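Local atomic coordinates of isoaspartyl dipeptidase (PDB entry 7CDH), a protein that probably hydrolyses isoaspartyl (beta-aspartyl) dipeptides as a dizinc peptidase of the amidohydrolase family, consistent with a role in protein repair. Residues A[192-197]-A[218-223]; A[125-130]-A[152-157]; A[167-172]-A[207-212]; A[245-250]-A[262-267]. All coordinates share one frame; numbering follows the deposited sequence.

Contact 1 of 4, residues A[192-197]-A[218-223]; sequences VNFHVG and QHLYPT. With ZN (zinc ion), chain K.
Phe194 and Leu220 lie side by side and point the same way, with Leu220 CD2 at the edge of the ring, 4.0 Å from Phe194 CE2. Val192 CG1 covers one face of this ring, offset toward its rim. Further along, Val196 CG2 rests on Pro222 CB at 3.9 Å. Helices 169-186 and 204-212 both pack against Phe194 and Leu220. The two segments are adjacent parallel strands of the amidohydrolase TIM barrel, joined through helix 204-212 as a beta-alpha-beta unit. Val192 N donates to His219 O (2.8 Å) and Thr223 N to Phe194 O (2.9 Å). Tyr221 O is gripped twice, from opposite faces of its plane: by Phe194 N at 3.2 Å and by Asn193 ND2 at 3.0 Å. Asn193 holds CG anti to the backbone N (chi1 178°), and its ND2 also touches Thr223 CG2, while OD1 is hydrogen-bonded to ND1 of the zinc ligand His61. An alanine here would probably leave Tyr221 O with one fewer donor and His61 ND1 without this partner. On the same face, His195 ND1 binds a zinc ion at 2.1 Å, together with Glu156 and His224, while its NE2 is hydrogen-bonded to Asp161.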
loop_
_atom_site.group_PDB
_atom_site.type_symbol
_atom_site.label_atom_id
_atom_site.label_comp_id
_atom_site.label_asym_id
_atom_site.label_seq_id
_atom_site.Cartn_x
_atom_site.Cartn_y
_atom_site.Cartn_z
ATOM N N VAL A 192 15.406 18.391 16.591
ATOM C CA VAL A 192 15.508 18.575 15.124
ATOM C C VAL A 192 16.876 19.217 14.889
ATOM O O VAL A 192 17.079 20.289 15.407
ATOM C CB VAL A 192 14.365 19.436 14.557
ATOM C CG1 VAL A 192 14.457 19.573 13.043
ATOM C CG2 VAL A 192 13.015 18.886 14.974
ATOM N N ASN A 193 17.763 18.537 14.162
ATOM C CA ASN A 193 19.082 19.047 13.742
ATOM C C ASN A 193 18.910 19.590 12.321
ATOM O O ASN A 193 18.498 18.820 11.418
ATOM C CB ASN A 193 20.141 17.960 13.904
ATOM C CG ASN A 193 21.527 18.360 13.446
ATOM O OD1 ASN A 193 22.200 17.592 12.776
ATOM N ND2 ASN A 193 21.991 19.518 13.863
ATOM N N PHE A 194 19.158 20.886 12.141
ATOM C CA PHE A 194 19.069 21.566 10.827
ATOM C C PHE A 194 20.479 21.679 10.276
ATOM O O PHE A 194 21.322 22.281 10.955
ATOM C CB PHE A 194 18.442 22.952 10.950
ATOM C CG PHE A 194 17.003 22.907 11.363
ATOM C CD1 PHE A 194 16.016 22.586 10.452
ATOM C CD2 PHE A 194 16.640 23.129 12.673
ATOM C CE1 PHE A 194 14.690 22.521 10.843
ATOM C CE2 PHE A 194 15.310 23.052 13.065
ATOM C CZ PHE A 194 14.341 22.754 12.145
ATOM N N HIS A 195 20.726 21.074 9.114
ATOM C CA HIS A 195 21.859 21.466 8.257
ATOM C C HIS A 195 21.544 22.836 7.668
ATOM O O HIS A 195 20.582 22.948 6.888
ATOM C CB HIS A 195 22.121 20.438 7.172
ATOM C CG HIS A 195 23.045 20.939 6.124
ATOM N ND1 HIS A 195 24.387 20.638 6.142
ATOM C CD2 HIS A 195 22.830 21.766 5.073
ATOM C CE1 HIS A 195 24.959 21.239 5.106
ATOM N NE2 HIS A 195 24.024 21.938 4.420
ATOM N N VAL A 196 22.322 23.850 8.028
ATOM C CA VAL A 196 22.096 25.199 7.458
ATOM C C VAL A 196 23.157 25.473 6.405
ATOM O O VAL A 196 24.342 25.495 6.743
ATOM C CB VAL A 196 22.086 26.305 8.518
ATOM C CG1 VAL A 196 21.725 27.628 7.862
ATOM C CG2 VAL A 196 21.137 25.982 9.658
ATOM N N GLY A 197 22.721 25.679 5.173
ATOM C CA GLY A 197 23.621 25.992 4.063
ATOM C C GLY A 197 23.924 27.472 4.044
ATOM O O GLY A 197 23.738 28.125 5.065
ATOM N N GLN A 218 14.208 24.865 22.428
ATOM C CA GLN A 218 15.236 23.854 22.849
ATOM C C GLN A 218 15.276 22.612 21.927
ATOM O O GLN A 218 16.216 21.813 22.004
ATOM C CB GLN A 218 14.964 23.400 24.290
ATOM C CG GLN A 218 15.196 24.491 25.340
ATOM C CD GLN A 218 14.034 25.418 25.644
ATOM O OE1 GLN A 218 12.894 25.242 25.187
ATOM N NE2 GLN A 218 14.330 26.448 26.425
ATOM N N HIS A 219 14.253 22.391 21.124
ATOM C CA HIS A 219 14.196 21.263 20.174
ATOM C C HIS A 219 14.959 21.616 18.898
ATOM O O HIS A 219 15.133 20.714 18.096
ATOM C CB HIS A 219 12.742 20.918 19.852
ATOM C CG HIS A 219 11.965 20.477 21.042
ATOM N ND1 HIS A 219 12.164 19.230 21.636
ATOM C CD2 HIS A 219 10.997 21.110 21.748
ATOM C CE1 HIS A 219 11.338 19.114 22.662
ATOM N NE2 HIS A 219 10.619 20.269 22.761
ATOM N N LEU A 220 15.317 22.885 18.690
ATOM C CA LEU A 220 15.799 23.399 17.385
ATOM C C LEU A 220 17.294 23.621 17.503
ATOM O O LEU A 220 17.707 24.481 18.250
ATOM C CB LEU A 220 15.087 24.694 17.011
ATOM C CG LEU A 220 13.564 24.695 17.124
ATOM C CD1 LEU A 220 13.018 26.077 16.774
ATOM C CD2 LEU A 220 12.910 23.612 16.260
ATOM N N TYR A 221 18.058 22.855 16.753
ATOM C CA TYR A 221 19.500 22.691 16.948
ATOM C C TYR A 221 20.133 22.829 15.587
ATOM O O TYR A 221 20.378 21.831 14.939
ATOM C CB TYR A 221 19.730 21.313 17.544
ATOM C CG TYR A 221 21.144 21.018 17.952
ATOM C CD1 TYR A 221 21.883 21.909 18.717
ATOM C CD2 TYR A 221 21.720 19.808 17.632
ATOM C CE1 TYR A 221 23.172 21.608 19.134
ATOM C CE2 TYR A 221 23.007 19.494 18.032
ATOM C CZ TYR A 221 23.738 20.394 18.781
ATOM O OH TYR A 221 24.987 20.035 19.190
ATOM N N PRO A 222 20.341 24.060 15.087
ATOM C CA PRO A 222 21.007 24.261 13.800
ATOM C C PRO A 222 22.514 23.991 13.889
ATOM O O PRO A 222 23.044 24.289 14.901
ATOM C CB PRO A 222 20.744 25.735 13.515
ATOM C CG PRO A 222 20.695 26.364 14.886
ATOM C CD PRO A 222 19.960 25.329 15.723
ATOM N N THR A 223 23.153 23.489 12.829
ATOM C CA THR A 223 24.627 23.298 12.767
ATOM C C THR A 223 25.190 24.129 11.603
ATOM O O THR A 223 24.393 24.785 10.912
ATOM C CB THR A 223 24.992 21.803 12.747
ATOM O OG1 THR A 223 26.420 21.697 12.825
ATOM C CG2 THR A 223 24.485 21.075 11.522
HETATM ZN ZN ZN K . 25.517 19.259 7.281
#

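Contact 2 of 4, residues A[125-130]-A[152-157]; sequences IYTGSY and IGVGEI. With ZN (zinc ion), chain K; ZN (zinc ion), chain L.
Thr127 and Val154 pair in parallel across neighbouring strands of the amidohydrolase TIM barrel, in a buried contact that closes the beta-alpha-beta unit built on helix 141-147 and runs on into the dizinc site. Ile152 N donates to Ile125 O, Thr127 N to Gly153 O (3.0 Å), and Gly155 N to Thr127 O (3.1 Å). Tyr126 holds CG anti to its carbonyl carbon (chi1 -63°), and its ring lies against the backbone of residues 153-155, where two glycines bring no side chain. Ile152 CD1 sits over one face of that ring in a CH-pi contact, 3.9 Å from the centroid. An alanine in place of Tyr126 would probably open a gap beside Gly153 and Gly155 and leave Ile152 CD1 without its aromatic partner. Beyond the bridged pair, where the first segment has left its strand, Tyr130 runs alongside Glu156, ring and carboxylate planes 77° apart, with Tyr130 CE1 3.6 Å from Glu156 CD. Glu156 bridges both metals: OE1 binds the zinc ion shared with His195 and His224 at 2.2 Å, and OE2 the one shared with His61, His63 and Asp285 at 2.0 Å. A water hydrogen-bonded to Tyr130 OH donates to Glu156 OE2 over 3.2 Å.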
loop_
_atom_site.group_PDB
_atom_site.type_symbol
_atom_site.label_atom_id
_atom_site.label_comp_id
_atom_site.label_asym_id
_atom_site.label_seq_id
_atom_site.Cartn_x
_atom_site.Cartn_y
_atom_site.Cartn_z
ATOM N N ILE A 125 21.349 8.003 17.555
ATOM C CA ILE A 125 21.188 8.311 16.119
ATOM C C ILE A 125 20.013 9.264 15.994
ATOM O O ILE A 125 19.178 9.296 16.879
ATOM C CB ILE A 125 21.029 7.007 15.310
ATOM C CG1 ILE A 125 19.735 6.268 15.633
ATOM C CG2 ILE A 125 22.231 6.097 15.539
ATOM C CD1 ILE A 125 19.429 5.171 14.669
ATOM N N TYR A 126 19.988 9.986 14.900
ATOM C CA TYR A 126 18.783 10.603 14.327
ATOM C C TYR A 126 18.127 9.628 13.352
ATOM O O TYR A 126 18.802 8.794 12.754
ATOM C CB TYR A 126 19.188 11.859 13.565
ATOM C CG TYR A 126 19.816 12.951 14.389
ATOM C CD1 TYR A 126 19.034 13.894 15.007
ATOM C CD2 TYR A 126 21.182 13.095 14.485
ATOM C CE1 TYR A 126 19.590 14.949 15.708
ATOM C CE2 TYR A 126 21.760 14.139 15.179
ATOM C CZ TYR A 126 20.957 15.073 15.787
ATOM O OH TYR A 126 21.466 16.123 16.469
ATOM N N THR A 127 16.831 9.800 13.162
ATOM C CA THR A 127 16.070 9.287 12.012
ATOM C C THR A 127 16.061 10.400 10.985
ATOM O O THR A 127 16.614 11.469 11.281
ATOM C CB THR A 127 14.678 8.807 12.406
ATOM O OG1 THR A 127 14.197 8.350 11.153
ATOM C CG2 THR A 127 13.760 9.869 12.970
ATOM N N GLY A 128 15.502 10.156 9.808
ATOM C CA GLY A 128 15.541 11.140 8.704
ATOM C C GLY A 128 16.919 11.281 8.095
ATOM O O GLY A 128 17.815 10.477 8.420
ATOM N N SER A 129 17.076 12.312 7.257
ATOM C CA SER A 129 18.292 12.696 6.497
ATOM C C SER A 129 18.050 14.129 6.005
ATOM O O SER A 129 17.073 14.756 6.498
ATOM C CB SER A 129 18.557 11.726 5.335
ATOM O OG SER A 129 17.557 11.826 4.288
ATOM N N TYR A 130 18.851 14.621 5.054
ATOM C CA TYR A 130 18.704 15.982 4.497
ATOM C C TYR A 130 17.276 16.182 4.009
ATOM O O TYR A 130 16.702 17.230 4.252
ATOM C CB TYR A 130 19.617 16.235 3.302
ATOM C CG TYR A 130 20.972 16.835 3.577
ATOM C CD1 TYR A 130 21.701 16.569 4.731
ATOM C CD2 TYR A 130 21.566 17.642 2.611
ATOM C CE1 TYR A 130 22.970 17.101 4.932
ATOM C CE2 TYR A 130 22.816 18.209 2.810
ATOM C CZ TYR A 130 23.528 17.924 3.963
ATOM O OH TYR A 130 24.780 18.477 4.089
ATOM N N ILE A 152 17.171 9.841 18.834
ATOM C CA ILE A 152 17.025 10.989 19.782
ATOM C C ILE A 152 16.461 12.215 19.059
ATOM O O ILE A 152 16.350 13.271 19.692
ATOM C CB ILE A 152 18.328 11.301 20.547
ATOM C CG1 ILE A 152 19.558 11.467 19.655
ATOM C CG2 ILE A 152 18.555 10.219 21.587
ATOM C CD1 ILE A 152 19.345 12.326 18.443
ATOM N N GLY A 153 16.073 12.076 17.799
ATOM C CA GLY A 153 15.669 13.226 16.979
ATOM C C GLY A 153 15.627 12.905 15.505
ATOM O O GLY A 153 15.751 11.737 15.147
ATOM N N VAL A 154 15.372 13.926 14.705
ATOM C CA VAL A 154 15.363 13.862 13.231
ATOM C C VAL A 154 16.431 14.825 12.748
ATOM O O VAL A 154 16.616 15.853 13.373
ATOM C CB VAL A 154 13.994 14.221 12.649
ATOM C CG1 VAL A 154 13.622 15.665 12.966
ATOM C CG2 VAL A 154 13.945 13.945 11.141
ATOM N N GLY A 155 17.147 14.447 11.708
ATOM C CA GLY A 155 18.303 15.200 11.230
ATOM C C GLY A 155 19.110 14.373 10.246
ATOM O O GLY A 155 18.893 13.171 10.155
ATOM N N GLU A 156 20.006 15.049 9.513
ATOM C CA GLU A 156 20.067 16.498 9.572
ATOM C C GLU A 156 19.234 17.065 8.409
ATOM O O GLU A 156 19.586 16.839 7.261
ATOM C CB GLU A 156 21.511 17.006 9.611
ATOM C CG GLU A 156 22.436 16.332 8.642
ATOM C CD GLU A 156 23.796 16.970 8.394
ATOM O OE1 GLU A 156 23.981 18.227 8.555
ATOM O OE2 GLU A 156 24.711 16.169 8.087
ATOM N N ILE A 157 18.151 17.768 8.712
ATOM C CA ILE A 157 17.227 18.372 7.717
ATOM C C ILE A 157 17.917 19.589 7.113
ATOM O O ILE A 157 18.342 20.446 7.861
ATOM C CB ILE A 157 15.912 18.735 8.410
ATOM C CG1 ILE A 157 15.229 17.467 8.915
ATOM C CG2 ILE A 157 15.024 19.549 7.500
ATOM C CD1 ILE A 157 13.958 17.756 9.659
HETATM ZN ZN ZN K . 25.517 19.259 7.281
HETATM ZN ZN ZN L . 26.684 16.519 8.498
HETATM O O HOH W 1 26.459 17.292 5.589
#

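Contact 3 of 4, residues A[167-172]-A[207-212]; sequences PTLEEI and FDIIEK
Ile172 and Ile209 form the inner, buried part of this helix-helix contact, their side chains crossing at about a right angle with Ile172 CG2 3.8 Å from Ile209 CD1. The CG2 branch of Ile172 makes this touch because it stands anti to the backbone N, whereas CG1, anti to the carbonyl carbon (chi1 -60°), leads away from helix 204-212. Leu169 bridges from here to the outer side. Its two methyls straddle Asp208 CB, CD2 at 4.0 Å and CD1 at 4.1 Å, and CD1 also comes within 4.3 Å of Ile209 CG1.

The solvent side is looser. There the extended chain of Lys212 brings NZ to within 3.9 Å of Leu169 CD2, an ammonium group beside a methyl, and no hydrogen bond joins the two segments. Polar order is found instead within the first segment, where Thr168 and Glu171 form a capping box at the start of helix 169-186: Thr168 N donates to Glu171 OE1 at 2.9 Å, on the lone pair turned away from the other oxygen, and Glu171 N donates to Thr168 OG1 at 3.1 Å. Glu171 OE1 also forms a salt bridge with Arg174 of a second subunit, which places this helix start at a subunit interface.

Tyr205, in the first turn of helix 204-212, touches both Leu169 and Ile172. Inward, Ile209 packs on Leu220 of strand 220-223 and Ile172 on Phe194 of strand 191-196, so the two helices lie side by side on the outside of the barrel, each backed by strands.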
loop_
_atom_site.group_PDB
_atom_site.type_symbol
_atom_site.label_atom_id
_atom_site.label_comp_id
_atom_site.label_asym_id
_atom_site.label_seq_id
_atom_site.Cartn_x
_atom_site.Cartn_y
_atom_site.Cartn_z
ATOM N N PRO A 167 12.137 22.464 1.487
ATOM C CA PRO A 167 10.971 22.247 2.338
ATOM C C PRO A 167 10.259 23.552 2.684
ATOM O O PRO A 167 10.919 24.564 2.869
ATOM C CB PRO A 167 11.578 21.687 3.631
ATOM C CG PRO A 167 12.963 22.322 3.670
ATOM C CD PRO A 167 13.402 22.310 2.216
ATOM N N THR A 168 8.937 23.494 2.794
ATOM C CA THR A 168 8.084 24.633 3.234
ATOM C C THR A 168 8.103 24.737 4.758
ATOM O O THR A 168 8.427 23.745 5.422
ATOM C CB THR A 168 6.642 24.454 2.765
ATOM O OG1 THR A 168 6.060 23.315 3.415
ATOM C CG2 THR A 168 6.571 24.320 1.260
ATOM N N LEU A 169 7.640 25.856 5.286
ATOM C CA LEU A 169 7.524 26.085 6.744
ATOM C C LEU A 169 6.530 25.086 7.344
ATOM O O LEU A 169 6.807 24.544 8.426
ATOM C CB LEU A 169 7.085 27.532 6.991
ATOM C CG LEU A 169 6.836 27.877 8.462
ATOM C CD1 LEU A 169 8.063 27.561 9.303
ATOM C CD2 LEU A 169 6.423 29.335 8.610
ATOM N N GLU A 170 5.403 24.872 6.679
ATOM C CA GLU A 170 4.360 23.909 7.104
ATOM C C GLU A 170 4.972 22.511 7.234
ATOM O O GLU A 170 4.712 21.863 8.275
ATOM C CB GLU A 170 3.167 23.967 6.150
ATOM C CG GLU A 170 2.319 25.225 6.361
ATOM C CD GLU A 170 1.175 25.446 5.368
ATOM O OE1 GLU A 170 1.115 24.714 4.337
ATOM O OE2 GLU A 170 0.337 26.362 5.616
ATOM N N GLU A 171 5.757 22.057 6.248
ATOM C CA GLU A 171 6.376 20.707 6.292
ATOM C C GLU A 171 7.307 20.645 7.508
ATOM O O GLU A 171 7.191 19.667 8.286
ATOM C CB GLU A 171 7.148 20.398 5.014
ATOM C CG GLU A 171 6.299 20.223 3.775
ATOM C CD GLU A 171 7.125 19.938 2.518
ATOM O OE1 GLU A 171 8.006 20.759 2.198
ATOM O OE2 GLU A 171 6.906 18.864 1.877
ATOM N N ILE A 172 8.186 21.645 7.676
ATOM C CA ILE A 172 9.074 21.765 8.882
ATOM C C ILE A 172 8.234 21.676 10.172
ATOM O O ILE A 172 8.623 20.926 11.060
ATOM C CB ILE A 172 9.911 23.060 8.888
ATOM C CG1 ILE A 172 10.844 23.179 7.681
ATOM C CG2 ILE A 172 10.702 23.147 10.181
ATOM C CD1 ILE A 172 11.600 21.893 7.403
ATOM N N PHE A 207 13.272 31.067 13.607
ATOM C CA PHE A 207 12.642 32.269 14.201
ATOM C C PHE A 207 11.135 32.201 13.954
ATOM O O PHE A 207 10.373 32.520 14.915
ATOM C CB PHE A 207 13.292 33.547 13.663
ATOM C CG PHE A 207 14.666 33.803 14.235
ATOM C CD1 PHE A 207 14.838 34.014 15.591
ATOM C CD2 PHE A 207 15.787 33.834 13.426
ATOM C CE1 PHE A 207 16.098 34.244 16.119
ATOM C CE2 PHE A 207 17.042 34.075 13.956
ATOM C CZ PHE A 207 17.198 34.256 15.305
ATOM N N ASP A 208 10.716 31.760 12.757
ATOM C CA ASP A 208 9.279 31.629 12.392
ATOM C C ASP A 208 8.591 30.622 13.324
ATOM O O ASP A 208 7.499 30.923 13.839
ATOM C CB ASP A 208 9.068 31.216 10.937
ATOM C CG ASP A 208 9.445 32.259 9.896
ATOM O OD1 ASP A 208 9.573 33.462 10.260
ATOM O OD2 ASP A 208 9.632 31.846 8.724
ATOM N N ILE A 209 9.239 29.505 13.626
ATOM C CA ILE A 209 8.642 28.478 14.526
ATOM C C ILE A 209 8.393 29.086 15.922
ATOM O O ILE A 209 7.292 28.884 16.475
ATOM C CB ILE A 209 9.537 27.223 14.573
ATOM C CG1 ILE A 209 9.626 26.540 13.206
ATOM C CG2 ILE A 209 9.041 26.282 15.640
ATOM C CD1 ILE A 209 10.822 25.632 13.056
ATOM N N ILE A 210 9.384 29.731 16.534
ATOM C CA ILE A 210 9.257 30.196 17.945
ATOM C C ILE A 210 8.347 31.438 18.029
ATOM O O ILE A 210 7.648 31.584 19.047
ATOM C CB ILE A 210 10.630 30.454 18.568
ATOM C CG1 ILE A 210 11.376 31.592 17.860
ATOM C CG2 ILE A 210 11.420 29.153 18.611
ATOM C CD1 ILE A 210 12.598 32.060 18.610
ATOM N N GLU A 211 8.307 32.278 16.999
ATOM C CA GLU A 211 7.494 33.517 17.023
ATOM C C GLU A 211 6.027 33.164 16.785
ATOM O O GLU A 211 5.189 33.756 17.451
ATOM C CB GLU A 211 8.046 34.542 16.031
ATOM C CG GLU A 211 9.298 35.223 16.564
ATOM C CD GLU A 211 10.224 35.867 15.547
ATOM O OE1 GLU A 211 9.862 35.942 14.350
ATOM O OE2 GLU A 211 11.316 36.292 15.957
ATOM N N LYS A 212 5.730 32.210 15.909
ATOM C CA LYS A 212 4.358 31.981 15.387
ATOM C C LYS A 212 3.697 30.767 16.040
ATOM O O LYS A 212 2.518 30.537 15.765
ATOM C CB LYS A 212 4.394 31.772 13.874
ATOM C CG LYS A 212 4.993 32.911 13.058
ATOM C CD LYS A 212 5.316 32.456 11.639
ATOM C CE LYS A 212 5.267 33.554 10.594
ATOM N NZ LYS A 212 5.071 32.984 9.240
#

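Contact 4 of 4, residues A[245-250]-A[262-267]; sequences IDLTAL and FTTIDA
Thr248 and Thr264 join the end of strand 245-248 to the first turn of helix 264-273, a short distance from the dizinc site. Thr264 OG1 donates to Thr248 O at 2.8 Å, reaching it from above the carbonyl plane, 41° out of it. The hydroxyl stands anti to its own carbonyl carbon (chi1 -73°) and is also hydrogen-bonded to Ser226 OG. The side chain of Thr248 sets off away from the helix, and its OG1 is hydrogen-bonded to ND1 of His224; it is thus a second-shell residue that would help to orient this zinc ligand. Apolar contacts flank the polar one. Leu247 CD1 meets Ala267 CB at 3.9 Å, one helical turn beyond Thr264. Leu250 forks over the helix start, with CD1 4.0 Å from Thr263 CB and CD2 3.9 Å from Ile265 CG1, the leucine and isoleucine crossing at about a right angle. Thr263, at the N-cap, and Asp266 form a capping box at the N-terminal end of the helix: Thr263 N donates to Asp266 OD2 at 3.1 Å, while the return bond from Asp266 N to Thr263 OG1 is weak. A strand leading to a helix that packs back on it is the repeating step of a TIM barrel, the fold of the amidohydrolases.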
loop_
_atom_site.group_PDB
_atom_site.type_symbol
_atom_site.label_atom_id
_atom_site.label_comp_id
_atom_site.label_asym_id
_atom_site.label_seq_id
_atom_site.Cartn_x
_atom_site.Cartn_y
_atom_site.Cartn_z
ATOM N N ILE A 245 23.211 26.431 19.425
ATOM C CA ILE A 245 23.714 26.349 18.035
ATOM C C ILE A 245 24.937 25.428 18.059
ATOM O O ILE A 245 25.548 25.315 19.119
ATOM C CB ILE A 245 24.012 27.754 17.474
ATOM C CG1 ILE A 245 25.208 28.426 18.159
ATOM C CG2 ILE A 245 22.766 28.608 17.583
ATOM C CD1 ILE A 245 25.574 29.785 17.607
ATOM N N ASP A 246 25.235 24.789 16.918
ATOM C CA ASP A 246 26.386 23.882 16.702
ATOM C C ASP A 246 27.268 24.516 15.642
ATOM O O ASP A 246 26.749 25.071 14.685
ATOM C CB ASP A 246 25.965 22.468 16.299
ATOM C CG ASP A 246 27.142 21.499 16.194
ATOM O OD1 ASP A 246 27.885 21.378 17.177
ATOM O OD2 ASP A 246 27.323 20.878 15.127
ATOM N N LEU A 247 28.564 24.486 15.877
ATOM C CA LEU A 247 29.608 25.046 14.994
ATOM C C LEU A 247 30.445 23.860 14.524
ATOM O O LEU A 247 30.766 22.957 15.347
ATOM C CB LEU A 247 30.477 26.027 15.795
ATOM C CG LEU A 247 29.741 27.073 16.631
ATOM C CD1 LEU A 247 30.723 27.920 17.447
ATOM C CD2 LEU A 247 28.877 27.968 15.757
ATOM N N THR A 248 30.790 23.824 13.255
ATOM C CA THR A 248 31.608 22.702 12.758
ATOM C C THR A 248 33.029 22.951 13.255
ATOM O O THR A 248 33.618 24.000 12.922
ATOM C CB THR A 248 31.488 22.539 11.243
ATOM O OG1 THR A 248 30.097 22.427 10.942
ATOM C CG2 THR A 248 32.247 21.325 10.773
ATOM N N ALA A 249 33.542 22.022 14.037
ATOM C CA ALA A 249 34.935 22.019 14.516
ATOM C C ALA A 249 35.898 22.340 13.368
ATOM O O ALA A 249 35.658 21.933 12.220
ATOM C CB ALA A 249 35.258 20.684 15.133
ATOM N N LEU A 250 36.982 23.034 13.700
ATOM C CA LEU A 250 38.151 23.213 12.811
ATOM C C LEU A 250 38.762 21.828 12.590
ATOM O O LEU A 250 38.918 21.090 13.574
ATOM C CB LEU A 250 39.126 24.186 13.474
ATOM C CG LEU A 250 39.772 25.195 12.538
ATOM C CD1 LEU A 250 38.728 26.166 12.030
ATOM C CD2 LEU A 250 40.905 25.919 13.259
ATOM N N PHE A 262 37.033 34.276 9.177
ATOM C CA PHE A 262 36.088 33.955 10.275
ATOM C C PHE A 262 36.006 32.434 10.440
ATOM O O PHE A 262 35.592 31.727 9.533
ATOM C CB PHE A 262 34.721 34.577 10.008
ATOM C CG PHE A 262 33.795 34.397 11.169
ATOM C CD1 PHE A 262 33.969 35.142 12.326
ATOM C CD2 PHE A 262 32.780 33.455 11.125
ATOM C CE1 PHE A 262 33.140 34.958 13.426
ATOM C CE2 PHE A 262 31.949 33.276 12.219
ATOM C CZ PHE A 262 32.138 34.012 13.375
ATOM N N THR A 263 36.427 31.939 11.592
ATOM C CA THR A 263 36.454 30.506 11.893
ATOM C C THR A 263 35.634 30.222 13.142
ATOM O O THR A 263 35.198 31.173 13.807
ATOM C CB THR A 263 37.890 30.039 12.078
ATOM O OG1 THR A 263 38.258 30.553 13.356
ATOM C CG2 THR A 263 38.770 30.523 10.946
ATOM N N THR A 264 35.453 28.932 13.417
ATOM C CA THR A 264 34.866 28.400 14.664
ATOM C C THR A 264 35.644 28.960 15.874
ATOM O O THR A 264 35.003 29.261 16.884
ATOM C CB THR A 264 34.755 26.873 14.566
ATOM O OG1 THR A 264 33.682 26.652 13.655
ATOM C CG2 THR A 264 34.409 26.208 15.880
ATOM N N ILE A 265 36.963 29.095 15.794
ATOM C CA ILE A 265 37.773 29.696 16.901
ATOM C C ILE A 265 37.256 31.122 17.199
ATOM O O ILE A 265 36.958 31.428 18.377
ATOM C CB ILE A 265 39.294 29.712 16.608
ATOM C CG1 ILE A 265 39.841 28.421 15.985
ATOM C CG2 ILE A 265 40.032 30.036 17.894
ATOM C CD1 ILE A 265 39.632 27.208 16.839
ATOM N N ASP A 266 37.135 31.972 16.181
ATOM C CA ASP A 266 36.604 33.348 16.348
ATOM C C ASP A 266 35.205 33.253 16.945
ATOM O O ASP A 266 34.894 33.995 17.898
ATOM C CB ASP A 266 36.603 34.112 15.029
ATOM C CG ASP A 266 37.995 34.222 14.425
ATOM O OD1 ASP A 266 38.956 34.575 15.191
ATOM O OD2 ASP A 266 38.124 33.918 13.203
ATOM N N ALA A 267 34.382 32.365 16.400
ATOM C CA ALA A 267 32.980 32.196 16.828
ATOM C C ALA A 267 32.930 31.916 18.338
ATOM O O ALA A 267 32.131 32.548 19.045
ATOM C CB ALA A 267 32.357 31.102 15.996
#

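From the N terminus, contact 2 closes first, bringing strand 151-159 back beside strand 122-127. The chain then enters helix 169-186, where contact 3 opens, and strand 191-196, where contact 1 opens. Contact 3 closes in helix 204-212 before contact 1 closes in strand 220-223, so these two cross and bind the outer helices to the strands beneath. Contact 4 follows in series as a short loop between strand 245-248 and helix 264-273. Strands 151-159 and 191-196 are neighbours, so contacts 1 and 2 lie in one sheet and both reach the same zinc ion. Thr223 of contact 1 is probably hydrogen-bonded to Asp246 in 245-250. Contacts 2 and 4 do not touch, their centres lying about 22 Å apart.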